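Local coordinates for periplasmic beta-glucosidase (Pseudomonas aeruginosa, PDB 6R5T), which probably hydrolyses terminal, non-reducing beta-D-glucosyl residues to release beta-D-glucose, as a periplasmic enzyme of glycoside hydrolase family 3, at residues G257-L262 with R276-A281; L637-T642 with F714-G719. The protein carries 1 engineered substitution. All coordinates share one frame; numbering follows the deposited sequence.

Overall arrangement
Contact 1 and contact 2 lie in different domains of the same chain and are met in series along it, with centres 48 Å apart and nearest atoms about 35 Å apart. Contact 1 belongs to the barrel of the N-terminal catalytic domain: residues 257-262 directly follow two residues of the sugar pocket, the engineered Asn255 and the native His256, and the side chain of Val259 is about 13 Å from a bound glucose unit. Contact 2 joins the two sheets of the C-terminal fibronectin type III-like domain, where the side chain of Val716 is about 12 Å from the bound magnesium ion. Both are buried apolar contacts, one between helices and the other between strands.

Contact 1. Residues G257-L262 with R276-A281; sequences GAVKEL and RLAIQA
Val259 lays both of its methyl groups against the single methyl of Ala278, CG2 at 3.8 Å and CG1 at 4.0 Å from Ala278 CB. The pairing follows from the first torsion, 176°, which carries CG1 opposite the backbone N and CG2 opposite the carbonyl carbon, so that the fork as a whole meets the alanine. With only a methyl on the longer helix here, the backbones come close: the CA atoms of Val259 and Ala278 are 6.2 Å apart. Three residues further along, Leu262 continues the same apolar seam. Its CD1 reaches over to Leu277, lying 4.2 Å from Leu277 CB, and the same methyl is 4.4 Å from Ala278 CB. The two leucine side chains pass each other at a slant, and the touch on Leu277 is made at its CB, near the root of the side chain.

The short helix 258-261 is only weakly bonded; at its start Glu261 N donates to Gly257 O at 3.0 Å. Gly257 also shares backbone hydrogen bonding with Met287 on strand 286-287. The contact thus falls within the beta-alpha-beta crossover of the TIM-barrel domain, from strand 251-253 through helices 258-261 and 271-281 to the parallel strand 286-287. Helix 291-301 adds to the packing, with Leu291 against Val259 and Tyr292 against Ala278, while Glu261, on the short helix, forms a salt bridge to Arg585 of the second subunit.

The side chains that meet across the two segments are all aliphatic. Cohesion between the segments therefore probably rests on burial and dispersion between methyl groups, with shape setting the fit, whereas the directional bonds run within each segment or to other neighbours.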
ATOM      1  N   GLY A 257      22.724 -13.018   7.486  1.00 18.70           N
ATOM      2  CA  GLY A 257      23.462 -11.972   6.775  1.00 17.51           C
ATOM      3  C   GLY A 257      22.939 -10.548   7.061  1.00 15.52           C
ATOM      4  O   GLY A 257      23.294  -9.625   6.355  1.00 16.89           O
ATOM      5  N   ALA A 258      22.071 -10.390   8.053  1.00 17.24           N
ATOM      6  CA  ALA A 258      21.394  -9.098   8.336  1.00 17.15           C
ATOM      7  C   ALA A 258      22.397  -8.022   8.771  1.00 17.08           C
ATOM      8  O   ALA A 258      22.197  -6.850   8.430  1.00 15.87           O
ATOM      9  CB  ALA A 258      20.356  -9.295   9.406  1.00 17.51           C
ATOM     10  N   VAL A 259      23.414  -8.381   9.551  1.00 16.53           N
ATOM     11  CA  VAL A 259      24.407  -7.354   9.972  1.00 15.08           C
ATOM     12  C   VAL A 259      25.101  -6.805   8.728  1.00 14.13           C
ATOM     13  O   VAL A 259      25.192  -5.589   8.524  1.00 16.51           O
ATOM     14  CB  VAL A 259      25.389  -7.902  11.019  1.00 14.68           C
ATOM     15  CG1 VAL A 259      26.424  -6.856  11.338  1.00 16.60           C
ATOM     16  CG2 VAL A 259      24.652  -8.398  12.266  1.00 14.97           C
ATOM     17  N   LYS A 260      25.598  -7.670   7.852  1.00 14.75           N
ATOM     18  CA  LYS A 260      26.262  -7.177   6.636  1.00 15.02           C
ATOM     19  C   LYS A 260      25.315  -6.389   5.740  1.00 14.20           C
ATOM     20  O   LYS A 260      25.745  -5.428   5.083  1.00 15.27           O
ATOM     21  CB  LYS A 260      26.842  -8.413   5.943  1.00 19.42           C
ATOM     22  CG  LYS A 260      27.659  -8.081   4.724  1.00 24.26           C
ATOM     23  CD  LYS A 260      28.342  -9.318   4.133  1.00 29.29           C
ATOM     24  CE  LYS A 260      29.118  -8.935   2.893  1.00 36.28           C
ATOM     25  NZ  LYS A 260      29.854 -10.087   2.313  1.00 41.94           N
ATOM     26  N   GLU A 261      24.020  -6.753   5.716  1.00 14.19           N
ATOM     27  CA  GLU A 261      23.015  -6.038   4.891  1.00 15.70           C
ATOM     28  C   GLU A 261      22.860  -4.574   5.325  1.00 14.31           C
ATOM     29  O   GLU A 261      22.299  -3.774   4.565  1.00 14.58           O
ATOM     30  CB  GLU A 261      21.645  -6.722   4.901  1.00 16.25           C
ATOM     31  CG  GLU A 261      21.631  -8.018   4.120  1.00 18.44           C
ATOM     32  CD  GLU A 261      20.284  -8.752   4.143  1.00 19.83           C
ATOM     33  OE1 GLU A 261      19.253  -8.113   4.421  1.00 22.21           O
ATOM     34  OE2 GLU A 261      20.298  -9.987   3.910  1.00 25.03           O
ATOM     35  N   LEU A 262      23.300  -4.189   6.515  1.00 14.19           N
ATOM     36  CA  LEU A 262      23.276  -2.725   6.870  1.00 14.11           C
ATOM     37  C   LEU A 262      24.030  -1.873   5.867  1.00 14.08           C
ATOM     38  O   LEU A 262      23.717  -0.691   5.720  1.00 15.70           O
ATOM     39  CB  LEU A 262      23.805  -2.517   8.280  1.00 14.75           C
ATOM     40  CG  LEU A 262      22.979  -3.171   9.366  1.00 14.95           C
ATOM     41  CD1 LEU A 262      23.645  -3.036  10.735  1.00 15.49           C
ATOM     42  CD2 LEU A 262      21.569  -2.606   9.435  1.00 15.46           C
ATOM     43  N   ARG A 276      29.365  -2.524  14.535  1.00 14.74           N
ATOM     44  CA  ARG A 276      29.190  -1.585  15.668  1.00 16.87           C
ATOM     45  C   ARG A 276      27.689  -1.261  15.843  1.00 15.79           C
ATOM     46  O   ARG A 276      27.161  -1.356  16.957  1.00 15.57           O
ATOM     47  CB  ARG A 276      30.004  -0.312  15.443  1.00 18.87           C
ATOM     48  CG  ARG A 276      29.813   0.637  16.610  1.00 22.71           C
ATOM     49  CD  ARG A 276      30.402   2.029  16.494  1.00 30.93           C
ATOM     50  NE  ARG A 276      30.449   2.491  15.118  1.00 41.00           N
ATOM     51  CZ  ARG A 276      29.493   3.175  14.501  1.00 45.06           C
ATOM     52  NH1 ARG A 276      28.368   3.499  15.123  1.00 48.50           N
ATOM     53  NH2 ARG A 276      29.674   3.518  13.239  1.00 50.84           N
ATOM     54  N   LEU A 277      27.032  -0.958  14.731  1.00 15.43           N
ATOM     55  CA  LEU A 277      25.593  -0.574  14.789  1.00 15.42           C
ATOM     56  C   LEU A 277      24.776  -1.735  15.353  1.00 14.25           C
ATOM     57  O   LEU A 277      23.934  -1.497  16.206  1.00 15.05           O
ATOM     58  CB  LEU A 277      25.101  -0.182  13.406  1.00 16.28           C
ATOM     59  CG  LEU A 277      25.655   1.116  12.856  1.00 19.35           C
ATOM     60  CD1 LEU A 277      25.223   1.326  11.417  1.00 21.74           C
ATOM     61  CD2 LEU A 277      25.240   2.288  13.721  1.00 22.18           C
ATOM     62  N   ALA A 278      25.000  -2.954  14.884  1.00 13.68           N
ATOM     63  CA  ALA A 278      24.176  -4.111  15.304  1.00 13.73           C
ATOM     64  C   ALA A 278      24.382  -4.416  16.793  1.00 13.42           C
ATOM     65  O   ALA A 278      23.425  -4.568  17.525  1.00 15.52           O
ATOM     66  CB  ALA A 278      24.506  -5.291  14.452  1.00 14.23           C
ATOM     67  N   ILE A 279      25.622  -4.496  17.266  1.00 14.77           N
ATOM     68  CA  ILE A 279      25.826  -4.923  18.672  1.00 15.85           C
ATOM     69  C   ILE A 279      25.326  -3.819  19.606  1.00 15.24           C
ATOM     70  O   ILE A 279      24.697  -4.144  20.620  1.00 17.21           O
ATOM     71  CB  ILE A 279      27.280  -5.373  18.962  1.00 17.11           C
ATOM     72  CG1 ILE A 279      27.229  -6.215  20.254  1.00 20.55           C
ATOM     73  CG2 ILE A 279      28.229  -4.191  18.976  1.00 16.92           C
ATOM     74  CD1 ILE A 279      28.399  -7.084  20.554  1.00 22.54           C
ATOM     75  N   GLN A 280      25.525  -2.552  19.259  1.00 14.29           N
ATOM     76  CA  GLN A 280      25.094  -1.449  20.153  1.00 16.70           C
ATOM     77  C   GLN A 280      23.570  -1.286  20.100  1.00 16.75           C
ATOM     78  O   GLN A 280      22.971  -0.862  21.126  1.00 18.39           O
ATOM     79  CB  GLN A 280      25.873  -0.181  19.842  1.00 19.64           C
ATOM     80  CG  GLN A 280      27.355  -0.368  20.163  1.00 22.77           C
ATOM     81  CD  GLN A 280      28.031   0.927  20.543  1.00 25.73           C
ATOM     82  OE1 GLN A 280      28.637   1.017  21.638  1.00 29.80           O
ATOM     83  NE2 GLN A 280      27.953   1.898  19.642  1.00 21.57           N
ATOM     84  N   ALA A 281      22.931  -1.669  19.005  1.00 15.29           N
ATOM     85  CA  ALA A 281      21.468  -1.620  18.929  1.00 16.01           C
ATOM     86  C   ALA A 281      20.815  -2.651  19.828  1.00 15.65           C
ATOM     87  O   ALA A 281      19.739  -2.376  20.371  1.00 17.20           O
ATOM     88  CB  ALA A 281      21.019  -1.757  17.499  1.00 16.06           C
TER

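Contact 2. Residues L637-T642 with F714-G719; sequences LEARVT and FKVFVG
Two facing sheets of the fibronectin type III-like domain meet here, strand 636-645 of one sheet packing over strand 712-719 of the other. The strands run in the same sense, and the nearest CA atoms, those of Ala639 and Val716, are 7.9 Å apart, a spacing bridged by side chains from both strands. Ala639 CB approaches Val716 CG1 at 4.3 Å. Next along, Val641 CG1 meets Val718 CG1 at 4.1 Å, the two valine side chains running alongside one another, pointing opposite ways. A first torsion of 70° sets the touching methyl of Val641 between its backbone N and carbonyl carbon, while that of Val718 is trans to the backbone N.

Leu621 and Leu624 of strand 619-626 and Val655 of strand 651-660 extend this apolar interior. On the other face of strand 636-645, Arg640 NH2 makes a 2.8 Å salt bridge to Glu638 OE1, with the carboxylate oxygen almost in the guanidinium plane; Arg640 NH1 has a second acidic partner in Glu688. Aliphatic side chains packed between two facing sheets are characteristic of a beta-sandwich, here one of the fibronectin type III-like kind.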
ATOM      1  N   LEU A 637     -17.951  -7.074  32.181  1.00 24.82           N
ATOM      2  CA  LEU A 637     -19.253  -7.173  31.512  1.00 26.87           C
ATOM      3  C   LEU A 637     -19.317  -8.583  30.920  1.00 21.93           C
ATOM      4  O   LEU A 637     -18.244  -9.105  30.490  1.00 22.56           O
ATOM      5  CB  LEU A 637     -19.237  -6.095  30.412  1.00 29.40           C
ATOM      6  CG  LEU A 637     -20.540  -5.884  29.664  1.00 32.28           C
ATOM      7  CD1 LEU A 637     -21.188  -4.594  30.118  1.00 34.30           C
ATOM      8  CD2 LEU A 637     -20.316  -5.861  28.163  1.00 37.66           C
ATOM      9  N   GLU A 638     -20.512  -9.163  30.884  1.00 21.84           N
ATOM     10  CA  GLU A 638     -20.768 -10.409  30.103  1.00 21.46           C
ATOM     11  C   GLU A 638     -21.644 -10.097  28.884  1.00 19.81           C
ATOM     12  O   GLU A 638     -22.657  -9.388  29.002  1.00 20.26           O
ATOM     13  CB  GLU A 638     -21.392 -11.480  30.998  1.00 25.69           C
ATOM     14  CG  GLU A 638     -20.459 -11.959  32.097  1.00 30.20           C
ATOM     15  CD  GLU A 638     -21.102 -12.972  33.032  1.00 36.31           C
ATOM     16  OE1 GLU A 638     -22.349 -13.133  32.971  1.00 40.86           O
ATOM     17  OE2 GLU A 638     -20.347 -13.619  33.787  1.00 47.77           O
ATOM     18  N   ALA A 639     -21.312 -10.737  27.761  1.00 17.67           N
ATOM     19  CA  ALA A 639     -22.100 -10.749  26.518  1.00 18.88           C
ATOM     20  C   ALA A 639     -22.522 -12.190  26.313  1.00 19.41           C
ATOM     21  O   ALA A 639     -21.627 -13.079  26.233  1.00 19.14           O
ATOM     22  CB  ALA A 639     -21.265 -10.227  25.392  1.00 19.04           C
ATOM     23  N   ARG A 640     -23.831 -12.419  26.296  1.00 21.22           N
ATOM     24  CA  ARG A 640     -24.347 -13.787  26.182  1.00 21.24           C
ATOM     25  C   ARG A 640     -25.121 -13.985  24.899  1.00 18.86           C
ATOM     26  O   ARG A 640     -25.960 -13.144  24.502  1.00 18.52           O
ATOM     27  CB  ARG A 640     -25.254 -14.131  27.362  1.00 25.97           C
ATOM     28  CG  ARG A 640     -24.498 -14.297  28.664  1.00 30.62           C
ATOM     29  CD  ARG A 640     -25.409 -14.784  29.788  1.00 38.61           C
ATOM     30  NE  ARG A 640     -24.641 -14.734  31.029  1.00 42.76           N
ATOM     31  CZ  ARG A 640     -24.512 -15.730  31.898  1.00 51.45           C
ATOM     32  NH1 ARG A 640     -25.165 -16.871  31.734  1.00 52.21           N
ATOM     33  NH2 ARG A 640     -23.757 -15.560  32.971  1.00 50.15           N
ATOM     34  N   VAL A 641     -24.894 -15.151  24.308  1.00 18.30           N
ATOM     35  CA  VAL A 641     -25.659 -15.579  23.135  1.00 19.27           C
ATOM     36  C   VAL A 641     -25.771 -17.103  23.193  1.00 18.29           C
ATOM     37  O   VAL A 641     -24.835 -17.743  23.697  1.00 19.63           O
ATOM     38  CB  VAL A 641     -24.970 -15.061  21.869  1.00 21.66           C
ATOM     39  CG1 VAL A 641     -23.643 -15.778  21.601  1.00 19.47           C
ATOM     40  CG2 VAL A 641     -25.894 -15.066  20.708  1.00 27.08           C
ATOM     41  N   THR A 642     -26.870 -17.632  22.693  1.00 18.45           N
ATOM     42  CA  THR A 642     -27.029 -19.095  22.558  1.00 18.21           C
ATOM     43  C   THR A 642     -26.793 -19.463  21.104  1.00 17.01           C
ATOM     44  O   THR A 642     -27.516 -18.946  20.223  1.00 17.96           O
ATOM     45  CB  THR A 642     -28.378 -19.591  23.086  1.00 20.41           C
ATOM     46  OG1 THR A 642     -28.361 -19.200  24.462  1.00 24.47           O
ATOM     47  CG2 THR A 642     -28.532 -21.096  22.992  1.00 20.87           C
ATOM     48  N   PHE A 714     -19.610   1.831  23.823  1.00 14.05           N
ATOM     49  CA  PHE A 714     -18.967   0.736  23.059  1.00 14.98           C
ATOM     50  C   PHE A 714     -20.060  -0.106  22.449  1.00 15.46           C
ATOM     51  O   PHE A 714     -21.089  -0.350  23.096  1.00 15.61           O
ATOM     52  CB  PHE A 714     -18.072  -0.099  23.956  1.00 15.83           C
ATOM     53  CG  PHE A 714     -16.857   0.645  24.395  1.00 15.37           C
ATOM     54  CD1 PHE A 714     -16.898   1.451  25.518  1.00 15.27           C
ATOM     55  CD2 PHE A 714     -15.681   0.597  23.671  1.00 16.02           C
ATOM     56  CE1 PHE A 714     -15.787   2.163  25.903  1.00 17.24           C
ATOM     57  CE2 PHE A 714     -14.576   1.356  24.038  1.00 15.33           C
ATOM     58  CZ  PHE A 714     -14.624   2.127  25.169  1.00 15.62           C
ATOM     59  N   LYS A 715     -19.824  -0.585  21.236  1.00 15.12           N
ATOM     60  CA  LYS A 715     -20.766  -1.475  20.544  1.00 15.58           C
ATOM     61  C   LYS A 715     -20.128  -2.849  20.541  1.00 13.46           C
ATOM     62  O   LYS A 715     -18.923  -2.990  20.204  1.00 14.26           O
ATOM     63  CB  LYS A 715     -21.041  -1.020  19.101  1.00 17.19           C
ATOM     64  CG  LYS A 715     -21.681   0.339  18.988  1.00 21.65           C
ATOM     65  CD  LYS A 715     -22.052   0.691  17.544  1.00 27.06           C
ATOM     66  CE  LYS A 715     -23.250   1.616  17.559  1.00 37.54           C
ATOM     67  NZ  LYS A 715     -23.615   2.075  16.202  1.00 40.66           N
ATOM     68  N   VAL A 716     -20.902  -3.841  20.922  1.00 12.43           N
ATOM     69  CA  VAL A 716     -20.514  -5.258  21.004  1.00 13.15           C
ATOM     70  C   VAL A 716     -21.231  -5.970  19.879  1.00 15.23           C
ATOM     71  O   VAL A 716     -22.460  -5.904  19.812  1.00 15.85           O
ATOM     72  CB  VAL A 716     -20.877  -5.873  22.373  1.00 13.33           C
ATOM     73  CG1 VAL A 716     -20.452  -7.320  22.392  1.00 15.19           C
ATOM     74  CG2 VAL A 716     -20.240  -5.103  23.517  1.00 16.54           C
ATOM     75  N   PHE A 717     -20.482  -6.599  18.974  1.00 14.19           N
ATOM     76  CA  PHE A 717     -21.039  -7.332  17.814  1.00 15.45           C
ATOM     77  C   PHE A 717     -20.746  -8.810  17.986  1.00 16.48           C
ATOM     78  O   PHE A 717     -19.636  -9.172  18.414  1.00 16.36           O
ATOM     79  CB  PHE A 717     -20.399  -6.949  16.494  1.00 17.73           C
ATOM     80  CG  PHE A 717     -20.477  -5.506  16.146  1.00 16.94           C
ATOM     81  CD1 PHE A 717     -19.596  -4.619  16.709  1.00 17.23           C
ATOM     82  CD2 PHE A 717     -21.394  -5.069  15.206  1.00 18.28           C
ATOM     83  CE1 PHE A 717     -19.648  -3.302  16.318  1.00 18.21           C
ATOM     84  CE2 PHE A 717     -21.462  -3.734  14.852  1.00 20.67           C
ATOM     85  CZ  PHE A 717     -20.605  -2.851  15.454  1.00 20.39           C
ATOM     86  N   VAL A 718     -21.749  -9.645  17.760  1.00 14.17           N
ATOM     87  CA  VAL A 718     -21.538 -11.102  17.721  1.00 14.86           C
ATOM     88  C   VAL A 718     -22.080 -11.657  16.426  1.00 14.18           C
ATOM     89  O   VAL A 718     -23.102 -11.162  15.926  1.00 14.95           O
ATOM     90  CB  VAL A 718     -22.146 -11.780  18.973  1.00 20.28           C
ATOM     91  CG1 VAL A 718     -22.014 -13.265  18.859  1.00 23.91           C
ATOM     92  CG2 VAL A 718     -21.428 -11.279  20.225  1.00 23.33           C
ATOM     93  N   GLY A 719     -21.379 -12.624  15.882  1.00 14.27           N
ATOM     94  CA  GLY A 719     -21.862 -13.363  14.712  1.00 13.76           C
ATOM     95  C   GLY A 719     -20.886 -14.460  14.327  1.00 12.67           C
ATOM     96  O   GLY A 719     -19.888 -14.704  15.021  1.00 13.05           O
TER